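AncCDT-1 (Synthetic construct, PDB 5T0W) binds arginine in the cleft of a two-lobed solute-binding protein and probably served amino-acid transport, as a reconstructed precursor of cyclohexadienyl dehydratase. Local coordinates at residues D30-P35 with N162-F167; P35-D40 with V86-T91; Q168-V171 with A177-T180. All blocks are in the same frame, centred on the assembly; numbering follows the deposited sequence.

Interaction 1: residues D30-P35 with N162-F167; sequences DADYKP and NNAEAF. With ARG (arginine), chain E.
Tyr33 and Asn163 meet across the cleft between the two lobes of the binding protein. The amide comes to the ring from its edge: ND2 lies in the ring plane, 3.2 Å from Tyr33 CE1, with amide and ring planes only 14° apart. Looser van der Waals contacts flank this pair, the methyl CB of Ala164 packing against Asp32 OD2 at 3.8 Å and the amide of Asn162 resting beside Asp32.

The second kind of interaction involves the bound arginine. Tyr33 presents one face to the guanidinium because its chi1 of -166° carries CG away from the backbone N; ligand NE sits over the ring centre, 3.3 Å from Tyr33 CE2. Replacing this tyrosine with a serine would probably leave the guanidinium without its flat floor and open a gap beside Asn163.

Polar contacts come from Asp30. Both are weak hydrogen bonds: ligand NH1 gives one to Asp30 O at 3.2 Å, and ligand NH2 the other to the carboxylate OD1 at 3.3 Å. An aromatic face and an acidic group thus receive the same cation, a chemistry consistent with recognition of a basic side chain and with lobes drawn together around it.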
# COMPACT_ATOMS: atom_id res chain seq x y z
N ASP A 30 -3.74 -5.77 -4.16
CA ASP A 30 -4.00 -6.66 -3.02
C ASP A 30 -5.12 -5.96 -2.29
O ASP A 30 -4.90 -5.04 -1.48
CB ASP A 30 -2.79 -6.86 -2.10
CG ASP A 30 -3.19 -7.41 -0.73
OD1 ASP A 30 -3.77 -6.64 0.08
OD2 ASP A 30 -2.95 -8.61 -0.47
N ALA A 31 -6.32 -6.42 -2.57
CA ALA A 31 -7.52 -5.61 -2.39
C ALA A 31 -8.23 -5.65 -0.99
O ALA A 31 -9.46 -5.41 -0.84
CB ALA A 31 -8.45 -5.91 -3.55
N ASP A 32 -7.44 -5.95 0.04
CA ASP A 32 -7.87 -5.65 1.42
C ASP A 32 -6.87 -4.70 2.02
O ASP A 32 -6.01 -5.11 2.80
CB ASP A 32 -8.08 -6.88 2.32
CG ASP A 32 -9.05 -6.58 3.49
OD1 ASP A 32 -9.33 -5.38 3.74
OD2 ASP A 32 -9.57 -7.55 4.12
N TYR A 33 -6.97 -3.43 1.63
CA TYR A 33 -6.00 -2.45 2.05
C TYR A 33 -6.61 -1.07 2.00
O TYR A 33 -6.26 -0.26 1.15
CB TYR A 33 -4.76 -2.56 1.17
CG TYR A 33 -3.57 -1.84 1.70
CD1 TYR A 33 -3.01 -2.17 2.93
CD2 TYR A 33 -2.97 -0.83 0.97
CE1 TYR A 33 -1.91 -1.52 3.42
CE2 TYR A 33 -1.87 -0.19 1.45
CZ TYR A 33 -1.35 -0.54 2.67
OH TYR A 33 -0.30 0.09 3.15
N LYS A 34 -7.59 -0.85 2.86
CA LYS A 34 -8.32 0.41 2.90
C LYS A 34 -7.40 1.43 3.44
O LYS A 34 -6.63 1.12 4.31
CB LYS A 34 -9.51 0.33 3.83
CG LYS A 34 -10.66 -0.48 3.29
CD LYS A 34 -11.67 -0.97 4.36
CE LYS A 34 -11.40 -2.39 4.89
NZ LYS A 34 -12.35 -2.68 6.02
N PRO A 35 -7.47 2.65 2.93
CA PRO A 35 -8.36 3.13 1.88
C PRO A 35 -7.77 3.09 0.44
O PRO A 35 -8.28 3.77 -0.45
CB PRO A 35 -8.59 4.58 2.32
CG PRO A 35 -7.27 4.98 2.86
CD PRO A 35 -6.67 3.74 3.49
N ASN A 162 -2.57 -10.86 5.18
CA ASN A 162 -3.45 -9.71 5.04
C ASN A 162 -3.35 -8.81 6.21
O ASN A 162 -3.06 -9.29 7.28
CB ASN A 162 -4.92 -10.16 4.97
CG ASN A 162 -5.21 -11.03 3.75
OD1 ASN A 162 -4.56 -12.06 3.54
ND2 ASN A 162 -6.22 -10.63 2.96
N ASN A 163 -3.65 -7.53 6.05
CA ASN A 163 -3.67 -6.64 7.20
C ASN A 163 -4.79 -6.95 8.16
O ASN A 163 -4.65 -6.70 9.36
CB ASN A 163 -3.77 -5.15 6.77
CG ASN A 163 -2.43 -4.43 6.84
OD1 ASN A 163 -1.60 -4.67 7.71
ND2 ASN A 163 -2.23 -3.49 5.92
N ALA A 164 -5.92 -7.45 7.64
CA ALA A 164 -7.09 -7.67 8.49
C ALA A 164 -6.77 -8.64 9.64
O ALA A 164 -7.12 -8.35 10.80
CB ALA A 164 -8.27 -8.17 7.68
N GLU A 165 -6.06 -9.73 9.33
CA GLU A 165 -5.59 -10.63 10.36
C GLU A 165 -4.66 -9.98 11.40
O GLU A 165 -4.75 -10.28 12.60
CB GLU A 165 -4.81 -11.76 9.75
CG GLU A 165 -5.64 -12.90 9.27
CD GLU A 165 -4.77 -14.02 8.74
OE1 GLU A 165 -3.97 -13.80 7.79
OE2 GLU A 165 -4.87 -15.12 9.30
N ALA A 166 -3.77 -9.11 10.93
CA ALA A 166 -2.87 -8.40 11.83
C ALA A 166 -3.67 -7.55 12.75
O ALA A 166 -3.45 -7.54 13.96
CB ALA A 166 -1.88 -7.56 11.06
N PHE A 167 -4.63 -6.83 12.19
CA PHE A 167 -5.59 -6.06 12.99
C PHE A 167 -6.24 -6.97 14.01
O PHE A 167 -6.25 -6.68 15.20
CB PHE A 167 -6.63 -5.39 12.07
CG PHE A 167 -7.75 -4.70 12.80
CD1 PHE A 167 -7.51 -3.58 13.58
CD2 PHE A 167 -9.04 -5.18 12.71
CE1 PHE A 167 -8.55 -2.95 14.27
CE2 PHE A 167 -10.08 -4.57 13.38
CZ PHE A 167 -9.83 -3.45 14.16
N ARG E . 3.30 0.70 1.70
CA ARG E . 3.74 -0.60 2.21
C ARG E . 4.60 -1.22 1.17
O ARG E . 5.31 -2.17 1.50
CB ARG E . 2.57 -1.51 2.46
CG ARG E . 1.85 -1.85 1.19
CD ARG E . 0.82 -2.95 1.40
NE ARG E . -0.23 -2.84 0.39
CZ ARG E . -1.20 -3.72 0.24
NH1 ARG E . -2.15 -3.53 -0.69
NH2 ARG E . -1.25 -4.79 1.03
OXT ARG E . 4.57 -0.78 0.00

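Interaction 2: residues P35-D40 with V86-T91; sequences PFSFKD and VMSGMT. With ARG (arginine), chain E.
Phe36 turns its CG anti to the carbonyl carbon (chi1 -71°), and this swings the benzyl group over the backbone of Gly89. Ser88 has OG anti to the backbone N (chi1 -154°), which brings the hydroxyl to the guanidinium of the bound arginine. The Phe36 ring receives Gly89 CA over one face, offset toward the rim, with CD1 4.1 Å from that CA. Lacking a side chain, Gly89 lets an aromatic ring lie directly against the main chain, and its positive phi bends the loop after strand 85-86 here. Phe36 and Ser37 both face Tyr33 in a classic beta bulge. Ser37 OG is hydrogen-bonded to Thr29 OG1 and lies 4.2 Å from Ser88 OG, a packing distance.

On its ligand side the 86-91 loop is densely polar. Ser88 O accepts from arginine NE at 3.1 Å and, weakly, from NH1; Ser88 OG takes a further bond from NH1 at 3.0 Å. At the other end of the ligand, its amino N donates to Gly89 O at 2.8 Å and to Thr91 OG1 at 2.9 Å, while Thr91 N reaches ligand OXT in a nearly straight bond (2.8 Å, 169°). Arg96 also binds the ligand. A single loop therefore reads both the guanidinium and the amino-acid head group, consistent with selection for an alpha-amino acid with a basic side chain.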
# COMPACT_ATOMS: atom_id res chain seq x y z
N PRO A 35 -7.47 2.65 2.93
CA PRO A 35 -8.36 3.13 1.88
C PRO A 35 -7.77 3.09 0.44
O PRO A 35 -8.28 3.77 -0.45
CB PRO A 35 -8.59 4.58 2.32
CG PRO A 35 -7.27 4.98 2.86
CD PRO A 35 -6.67 3.74 3.49
N PHE A 36 -6.75 2.28 0.19
CA PHE A 36 -6.11 2.26 -1.13
C PHE A 36 -6.82 1.35 -2.11
O PHE A 36 -7.18 1.79 -3.21
CB PHE A 36 -4.65 1.84 -1.00
CG PHE A 36 -3.80 2.87 -0.36
CD1 PHE A 36 -3.29 3.90 -1.10
CD2 PHE A 36 -3.54 2.82 1.01
CE1 PHE A 36 -2.52 4.89 -0.52
CE2 PHE A 36 -2.76 3.80 1.61
CZ PHE A 36 -2.25 4.83 0.84
N SER A 37 -7.07 0.10 -1.72
CA SER A 37 -7.92 -0.77 -2.53
C SER A 37 -8.61 -1.83 -1.67
O SER A 37 -7.97 -2.52 -0.86
CB SER A 37 -7.12 -1.45 -3.63
OG SER A 37 -6.12 -2.24 -3.06
N PHE A 38 -9.91 -1.94 -1.86
CA PHE A 38 -10.70 -2.86 -1.07
C PHE A 38 -12.02 -3.13 -1.77
O PHE A 38 -12.27 -2.72 -2.93
CB PHE A 38 -10.88 -2.33 0.35
CG PHE A 38 -11.46 -0.96 0.43
CD1 PHE A 38 -10.68 0.14 0.19
CD2 PHE A 38 -12.80 -0.78 0.80
CE1 PHE A 38 -11.21 1.41 0.28
CE2 PHE A 38 -13.34 0.48 0.90
CZ PHE A 38 -12.54 1.58 0.62
N LYS A 39 -12.80 -3.97 -1.11
CA LYS A 39 -14.16 -4.24 -1.54
C LYS A 39 -15.08 -3.38 -0.72
O LYS A 39 -14.88 -3.23 0.49
CB LYS A 39 -14.48 -5.72 -1.30
CG LYS A 39 -13.52 -6.70 -1.97
CD LYS A 39 -13.12 -6.30 -3.38
CE LYS A 39 -12.61 -7.52 -4.15
NZ LYS A 39 -13.71 -8.46 -4.53
N ASP A 40 -16.06 -2.77 -1.37
CA ASP A 40 -17.19 -2.16 -0.66
C ASP A 40 -18.19 -3.24 -0.23
O ASP A 40 -17.99 -4.44 -0.48
CB ASP A 40 -17.84 -1.04 -1.50
CG ASP A 40 -18.46 -1.54 -2.79
OD1 ASP A 40 -18.57 -2.77 -3.00
OD2 ASP A 40 -18.86 -0.68 -3.60
N VAL A 86 1.29 -2.26 -11.00
CA VAL A 86 0.91 -2.39 -9.57
C VAL A 86 0.34 -1.05 -9.06
O VAL A 86 1.02 -0.06 -9.11
CB VAL A 86 2.10 -2.78 -8.70
CG1 VAL A 86 1.71 -2.86 -7.26
CG2 VAL A 86 2.68 -4.10 -9.16
N MET A 87 -0.90 -1.05 -8.61
CA MET A 87 -1.48 0.13 -7.97
C MET A 87 -2.09 -0.32 -6.65
O MET A 87 -3.22 -0.81 -6.60
CB MET A 87 -2.53 0.78 -8.87
CG MET A 87 -2.07 0.98 -10.31
SD MET A 87 -3.07 2.00 -11.43
CE MET A 87 -3.16 3.66 -10.76
N SER A 88 -1.27 -0.30 -5.60
CA SER A 88 -1.57 -1.05 -4.37
C SER A 88 -0.83 -0.53 -3.17
O SER A 88 -0.32 -1.30 -2.35
CB SER A 88 -1.32 -2.56 -4.56
OG SER A 88 -2.13 -3.30 -3.67
N GLY A 89 -0.77 0.78 -3.07
CA GLY A 89 -0.13 1.45 -1.95
C GLY A 89 1.33 1.11 -1.79
O GLY A 89 1.80 0.95 -0.69
N MET A 90 2.02 0.97 -2.92
CA MET A 90 3.38 0.50 -2.90
C MET A 90 4.43 1.58 -2.67
O MET A 90 4.59 2.50 -3.45
CB MET A 90 3.67 -0.23 -4.17
CG MET A 90 5.00 -0.92 -4.14
SD MET A 90 5.14 -2.11 -5.43
CE MET A 90 6.82 -2.61 -5.18
N THR A 91 5.14 1.46 -1.57
CA THR A 91 6.26 2.33 -1.25
C THR A 91 7.42 2.08 -2.23
O THR A 91 7.71 0.95 -2.57
CB THR A 91 6.73 2.04 0.19
OG1 THR A 91 5.66 2.30 1.10
CG2 THR A 91 7.90 2.90 0.54
N ARG E . 3.30 0.70 1.70
CA ARG E . 3.74 -0.60 2.21
C ARG E . 4.60 -1.22 1.17
O ARG E . 5.31 -2.17 1.50
CB ARG E . 2.57 -1.51 2.46
CG ARG E . 1.85 -1.85 1.19
CD ARG E . 0.82 -2.95 1.40
NE ARG E . -0.23 -2.84 0.39
CZ ARG E . -1.20 -3.72 0.24
NH1 ARG E . -2.15 -3.53 -0.69
NH2 ARG E . -1.25 -4.79 1.03
OXT ARG E . 4.57 -0.78 0.00

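Interaction 3: residues Q168-V171 with A177-T180; sequences QEVV and AMVT
Val170, on the last turn of helix 163-171, comes closest to Ala177 at the start of strand 177-181, their CA atoms 5.6 Å apart. Helix and strand belong to a beta-alpha-beta crossover: strand 156-160 leads into the helix, which returns the chain to strand 177-181, and strand 135-139 lies between the two, running parallel to both. This is the alpha/beta layering expected in a lobe of a periplasmic binding protein, a helix packed on the face of its sheet.

The contact is carried almost wholly by the forked side chain of Val170. One methyl, CG2, stands anti to the backbone N (chi1 of CG1 is 65°) and reaches the strand's main chain rather than a side chain, settling over the CA of Ala177 at 3.9 Å. This close seating is possible because the methyl group of Ala177 is directed to the other side of the sheet, where it packs on Ile113, Val115 and Leu129. The strand's next residue, Met178, starts out toward the helix, but its thioether then runs toward the N-terminal part of the helix, to Ala166 and Asn163. The result is a small interface of apolar side chains against the strand's main chain, with no hydrogen bond between the segments.

Polar interactions gather at the margin of this packing. The carboxylate of Glu169 forms salt bridges with both Arg158 and Arg174, tying the helix to the preceding strand and to the loop that follows, and Ser172 OG is hydrogen-bonded to the carbonyl oxygens of Gln168 and Glu169 near the helix end. The strand itself is held on one edge by Ala137 and on the other by Leu114 and Thr112, through backbone bonds. Within the interface, the second methyl of Val170 completes the packing, CG1 lying 4.5 Å from Met178 SD.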
# COMPACT_ATOMS: atom_id res chain seq x y z
N GLN A 168 -6.74 -8.11 13.56
CA GLN A 168 -7.37 -9.08 14.46
C GLN A 168 -6.42 -9.57 15.58
O GLN A 168 -6.85 -9.72 16.73
CB GLN A 168 -7.94 -10.25 13.64
CG GLN A 168 -8.63 -11.32 14.48
CD GLN A 168 -9.66 -12.11 13.67
OE1 GLN A 168 -9.72 -12.00 12.45
NE2 GLN A 168 -10.44 -12.92 14.36
N GLU A 169 -5.15 -9.81 15.26
CA GLU A 169 -4.17 -10.22 16.28
C GLU A 169 -3.98 -9.23 17.39
O GLU A 169 -3.79 -9.63 18.54
CB GLU A 169 -2.77 -10.48 15.72
CG GLU A 169 -2.00 -11.40 16.63
CD GLU A 169 -2.20 -12.82 16.23
OE1 GLU A 169 -3.34 -13.20 15.85
OE2 GLU A 169 -1.19 -13.54 16.30
N VAL A 170 -3.96 -7.95 17.06
CA VAL A 170 -3.80 -6.96 18.11
C VAL A 170 -5.09 -6.79 18.92
O VAL A 170 -5.03 -6.66 20.16
CB VAL A 170 -3.24 -5.63 17.61
CG1 VAL A 170 -4.22 -4.97 16.67
CG2 VAL A 170 -2.95 -4.70 18.76
N VAL A 171 -6.25 -6.86 18.27
CA VAL A 171 -7.51 -6.75 19.03
C VAL A 171 -7.71 -7.92 19.98
O VAL A 171 -8.17 -7.75 21.12
CB VAL A 171 -8.74 -6.60 18.12
CG1 VAL A 171 -10.04 -6.56 18.94
CG2 VAL A 171 -8.61 -5.33 17.30
N ALA A 177 0.94 -4.91 19.49
CA ALA A 177 0.84 -3.83 18.56
C ALA A 177 0.87 -4.33 17.14
O ALA A 177 1.23 -5.48 16.90
CB ALA A 177 1.99 -2.88 18.79
N MET A 178 0.49 -3.46 16.20
CA MET A 178 0.75 -3.67 14.81
C MET A 178 1.30 -2.39 14.19
O MET A 178 1.01 -1.29 14.63
CB MET A 178 -0.47 -4.16 14.04
CG MET A 178 -1.42 -3.10 13.54
SD MET A 178 -2.82 -3.77 12.56
CE MET A 178 -2.04 -4.20 11.03
N VAL A 179 2.15 -2.55 13.18
CA VAL A 179 2.69 -1.43 12.47
C VAL A 179 2.12 -1.51 11.07
O VAL A 179 1.99 -2.58 10.51
CB VAL A 179 4.23 -1.47 12.43
CG1 VAL A 179 4.76 -0.16 11.84
CG2 VAL A 179 4.84 -1.69 13.82
N THR A 180 1.80 -0.36 10.51
CA THR A 180 1.25 -0.28 9.18
C THR A 180 1.44 1.15 8.65
O THR A 180 1.85 2.05 9.40
CB THR A 180 -0.22 -0.71 9.21
OG1 THR A 180 -0.66 -0.97 7.88
CG2 THR A 180 -1.12 0.38 9.79

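In the fold
Interactions 1 and 2 form adjoining parts of one arginine pocket, their centres 9 Å apart and Pro35 common to both. Asp30 N lies 3.0 Å from Ser88 OG, a probable hydrogen bond that joins the two ligand-binding loops directly. Interaction 3 stands behind the pocket: its centre is 11 Å from that of interaction 1, with which it shares helix 163-171, and the side chain of Met178 is about 10 Å from the ligand. The link runs through Met178 CE, which packs on Asn163 OD1 and on Ala166 CB, each at 3.4 Å. Interactions 2 and 3 do not touch, their nearest atoms being about 8 Å apart; interaction 1 bridges them across the cleft.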